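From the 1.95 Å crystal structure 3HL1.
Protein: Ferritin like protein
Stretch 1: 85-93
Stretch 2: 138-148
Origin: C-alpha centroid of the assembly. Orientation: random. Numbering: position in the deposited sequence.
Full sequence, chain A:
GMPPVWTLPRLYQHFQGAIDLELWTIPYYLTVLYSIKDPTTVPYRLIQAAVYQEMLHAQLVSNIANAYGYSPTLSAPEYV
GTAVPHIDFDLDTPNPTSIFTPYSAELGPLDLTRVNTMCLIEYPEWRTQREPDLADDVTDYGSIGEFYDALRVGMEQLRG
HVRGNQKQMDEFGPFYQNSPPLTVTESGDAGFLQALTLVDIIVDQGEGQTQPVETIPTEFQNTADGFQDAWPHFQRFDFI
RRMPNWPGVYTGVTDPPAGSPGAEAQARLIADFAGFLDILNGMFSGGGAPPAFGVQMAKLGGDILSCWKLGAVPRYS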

# COMPACT_ATOMS: atom_id res chain seq x y z
N PRO A 85 -9.42 2.13 -1.31
CA PRO A 85 -9.38 3.39 -0.53
C PRO A 85 -8.94 4.62 -1.33
O PRO A 85 -7.85 4.64 -1.89
CB PRO A 85 -8.40 3.08 0.62
CG PRO A 85 -8.52 1.54 0.79
CD PRO A 85 -8.73 1.03 -0.62
N HIS A 86 -9.83 5.61 -1.44
CA HIS A 86 -9.46 6.96 -1.94
C HIS A 86 -9.24 7.05 -3.46
O HIS A 86 -8.70 8.02 -3.94
CB HIS A 86 -8.28 7.56 -1.12
CG HIS A 86 -8.57 7.67 0.36
ND1 HIS A 86 -9.52 8.52 0.86
CD2 HIS A 86 -8.10 6.97 1.42
CE1 HIS A 86 -9.62 8.35 2.17
NE2 HIS A 86 -8.76 7.42 2.53
N ILE A 87 -9.64 6.00 -4.18
CA ILE A 87 -9.49 5.93 -5.63
C ILE A 87 -10.86 5.74 -6.29
O ILE A 87 -11.64 4.89 -5.89
CB ILE A 87 -8.55 4.81 -6.11
CG1 ILE A 87 -7.14 4.99 -5.51
CG2 ILE A 87 -8.48 4.79 -7.66
CD1 ILE A 87 -6.46 6.34 -5.85
N ASP A 88 -11.16 6.63 -7.21
CA ASP A 88 -12.38 6.56 -8.06
C ASP A 88 -11.98 6.57 -9.53
O ASP A 88 -11.64 7.61 -10.09
CB ASP A 88 -13.24 7.78 -7.77
CG ASP A 88 -14.60 7.75 -8.48
OD1 ASP A 88 -14.92 6.77 -9.21
OD2 ASP A 88 -15.33 8.76 -8.31
N PHE A 89 -12.07 5.43 -10.19
CA PHE A 89 -11.63 5.31 -11.58
C PHE A 89 -12.58 6.04 -12.54
O PHE A 89 -12.21 6.33 -13.67
CB PHE A 89 -11.43 3.84 -11.96
CG PHE A 89 -10.37 3.16 -11.14
CD1 PHE A 89 -9.07 3.60 -11.18
CD2 PHE A 89 -10.69 2.12 -10.28
CE1 PHE A 89 -8.08 2.99 -10.42
CE2 PHE A 89 -9.71 1.51 -9.48
CZ PHE A 89 -8.40 1.95 -9.54
N ASP A 90 -13.78 6.34 -12.04
CA ASP A 90 -14.81 7.07 -12.79
C ASP A 90 -14.32 8.47 -13.05
O ASP A 90 -14.87 9.17 -13.87
CB ASP A 90 -16.13 7.22 -12.00
CG ASP A 90 -16.89 5.92 -11.82
OD1 ASP A 90 -16.65 4.94 -12.56
OD2 ASP A 90 -17.77 5.91 -10.93
N LEU A 91 -13.32 8.91 -12.30
CA LEU A 91 -12.76 10.23 -12.53
C LEU A 91 -11.86 10.29 -13.77
O LEU A 91 -11.51 11.37 -14.25
CB LEU A 91 -11.98 10.73 -11.31
CG LEU A 91 -12.78 10.91 -10.02
CD1 LEU A 91 -11.87 11.22 -8.87
CD2 LEU A 91 -13.79 12.06 -10.20
N ASP A 92 -11.44 9.14 -14.26
CA ASP A 92 -10.42 9.07 -15.29
C ASP A 92 -11.06 8.87 -16.67
O ASP A 92 -12.11 8.27 -16.78
CB ASP A 92 -9.50 7.87 -15.01
CG ASP A 92 -8.81 7.95 -13.67
OD1 ASP A 92 -8.57 9.10 -13.24
OD2 ASP A 92 -8.52 6.89 -13.06
N THR A 93 -10.37 9.33 -17.70
CA THR A 93 -10.84 9.20 -19.08
C THR A 93 -9.67 8.68 -19.96
O THR A 93 -8.60 9.30 -20.01
CB THR A 93 -11.38 10.55 -19.56
OG1 THR A 93 -10.34 11.51 -19.46
CG2 THR A 93 -12.59 11.04 -18.68
N VAL A 138 -11.11 17.04 -0.94
CA VAL A 138 -11.19 15.89 -1.83
C VAL A 138 -10.70 14.65 -1.11
O VAL A 138 -9.66 14.67 -0.47
CB VAL A 138 -10.30 16.10 -3.08
CG1 VAL A 138 -10.33 14.89 -3.98
CG2 VAL A 138 -10.76 17.34 -3.82
N THR A 139 -11.47 13.59 -1.22
CA THR A 139 -11.14 12.32 -0.61
C THR A 139 -10.83 11.21 -1.64
O THR A 139 -10.16 10.25 -1.30
CB THR A 139 -12.27 11.81 0.37
OG1 THR A 139 -11.92 10.48 0.82
CG2 THR A 139 -13.60 11.75 -0.32
N ASP A 140 -11.35 11.35 -2.87
CA ASP A 140 -11.16 10.38 -3.93
C ASP A 140 -10.42 11.00 -5.10
O ASP A 140 -10.69 12.13 -5.55
CB ASP A 140 -12.48 9.82 -4.42
CG ASP A 140 -13.16 8.89 -3.42
OD1 ASP A 140 -12.49 8.12 -2.76
OD2 ASP A 140 -14.41 8.87 -3.37
N TYR A 141 -9.48 10.22 -5.62
CA TYR A 141 -8.66 10.66 -6.72
C TYR A 141 -8.68 9.61 -7.85
O TYR A 141 -9.06 8.46 -7.64
CB TYR A 141 -7.22 10.91 -6.19
CG TYR A 141 -7.10 11.95 -5.09
CD1 TYR A 141 -7.21 11.62 -3.73
CD2 TYR A 141 -6.87 13.28 -5.40
CE1 TYR A 141 -7.12 12.58 -2.76
CE2 TYR A 141 -6.75 14.24 -4.43
CZ TYR A 141 -6.88 13.89 -3.11
OH TYR A 141 -6.77 14.91 -2.18
N GLY A 142 -8.23 9.99 -9.04
CA GLY A 142 -8.22 9.08 -10.18
C GLY A 142 -7.04 8.12 -10.23
O GLY A 142 -7.04 7.19 -11.02
N SER A 143 -6.03 8.38 -9.40
CA SER A 143 -4.79 7.59 -9.36
C SER A 143 -4.05 7.90 -8.06
O SER A 143 -4.31 8.92 -7.44
CB SER A 143 -3.86 7.99 -10.51
OG SER A 143 -3.52 9.39 -10.49
N ILE A 144 -3.08 7.06 -7.71
CA ILE A 144 -2.25 7.28 -6.55
C ILE A 144 -1.40 8.50 -6.75
O ILE A 144 -1.23 9.29 -5.83
CB ILE A 144 -1.35 6.04 -6.25
CG1 ILE A 144 -2.23 4.88 -5.81
CG2 ILE A 144 -0.33 6.40 -5.19
CD1 ILE A 144 -1.45 3.56 -5.55
N GLY A 145 -0.90 8.68 -7.96
CA GLY A 145 -0.10 9.80 -8.32
C GLY A 145 -0.81 11.10 -8.10
O GLY A 145 -0.19 12.08 -7.63
N GLU A 146 -2.10 11.15 -8.45
CA GLU A 146 -2.88 12.37 -8.22
C GLU A 146 -3.04 12.66 -6.73
O GLU A 146 -3.00 13.82 -6.26
CB GLU A 146 -4.27 12.25 -8.84
CG GLU A 146 -5.06 13.57 -8.74
CD GLU A 146 -6.55 13.46 -9.10
OE1 GLU A 146 -6.95 12.45 -9.72
OE2 GLU A 146 -7.31 14.42 -8.78
N PHE A 147 -3.32 11.62 -5.97
CA PHE A 147 -3.38 11.74 -4.49
C PHE A 147 -2.07 12.41 -4.00
O PHE A 147 -2.10 13.40 -3.24
CB PHE A 147 -3.53 10.35 -3.86
CG PHE A 147 -3.95 10.37 -2.37
CD1 PHE A 147 -3.41 11.27 -1.47
CD2 PHE A 147 -4.87 9.47 -1.90
CE1 PHE A 147 -3.81 11.29 -0.14
CE2 PHE A 147 -5.27 9.49 -0.57
CZ PHE A 147 -4.74 10.42 0.29
N TYR A 148 -0.91 11.88 -4.40
CA TYR A 148 0.36 12.48 -4.00
C TYR A 148 0.61 13.88 -4.53
O TYR A 148 1.26 14.66 -3.83
CB TYR A 148 1.55 11.55 -4.24
CG TYR A 148 1.57 10.42 -3.23
CD1 TYR A 148 1.83 10.68 -1.87
CD2 TYR A 148 1.30 9.12 -3.59
CE1 TYR A 148 1.83 9.65 -0.94
CE2 TYR A 148 1.31 8.08 -2.64
CZ TYR A 148 1.57 8.37 -1.32
OH TYR A 148 1.55 7.40 -0.38

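Two loops far apart in sequence can be joined by a very short piece of β-like pairing, with side chains filling in around it. In this ferritin-like protein, I87 and Y141 form a single β-bridge, their CA atoms 4.9 Å apart. Two backbone hydrogen bonds define it: Y141 N donates to H86 O at 2.9 Å, and D88 N donates to Y141 O at 2.8 Å. Both are close to linear, and I87 CA also lies 3.3 Å from Y141 O, a CA-H...O contact that supplements the conventional bonds. The pairing goes no further. Beyond D88 the first stretch turns into a 3-10 segment, with L91 N bonded to D88 O at 3.1 Å, while the second passes through G142 and S143 into a helix. S143 OG caps that helix by accepting from E146 N at 3.0 Å, and E146 OE1 reaches back to accept from G142 N at 2.9 Å, so the backbone leaving the bridge is tied to the first turn of the helix.

The side chains extend the contact at both ends of this bridge. H86, with the largest covered area of any residue here, uses its ring in two ways. At the ring edge, H86 ND1 donates to T139 O at 2.8 Å; a weak hydrogen bond also links H86 ND1 to T139 OG1 at 3.1 Å. The ring face receives the edge of F147, with the centroids of the H86 and F147 rings 5.8 Å apart and planes at 85°. Histidine suits this place because one planar group offers both a polar edge and an aromatic face.

I87 has its CA-to-CB bond directed away overall, yet the end of the side chain returns: I87 CD1 lies 3.6 Å from S143 C and 4.5 Å from I144 CG1, an apolar contact at the start of the helix. L91 points toward the other stretch and rests its CD1 on the backbone, 3.6 Å from D140 O and 3.7 Å from Y141 C. Its aliphatic side chain thus covers the main chain of D140 and Y141, at and beside the bridge.

D92 closes the far end, where its carboxylate is buried against G142. D92 OD2 comes within 2.5 Å of G142 O. The absence of a side chain at G142 matters here, since an ideal CB on G142 would lie 2.0 Å from D92 OD1, a clash. Altogether 530 Å² is buried, summed over both stretches.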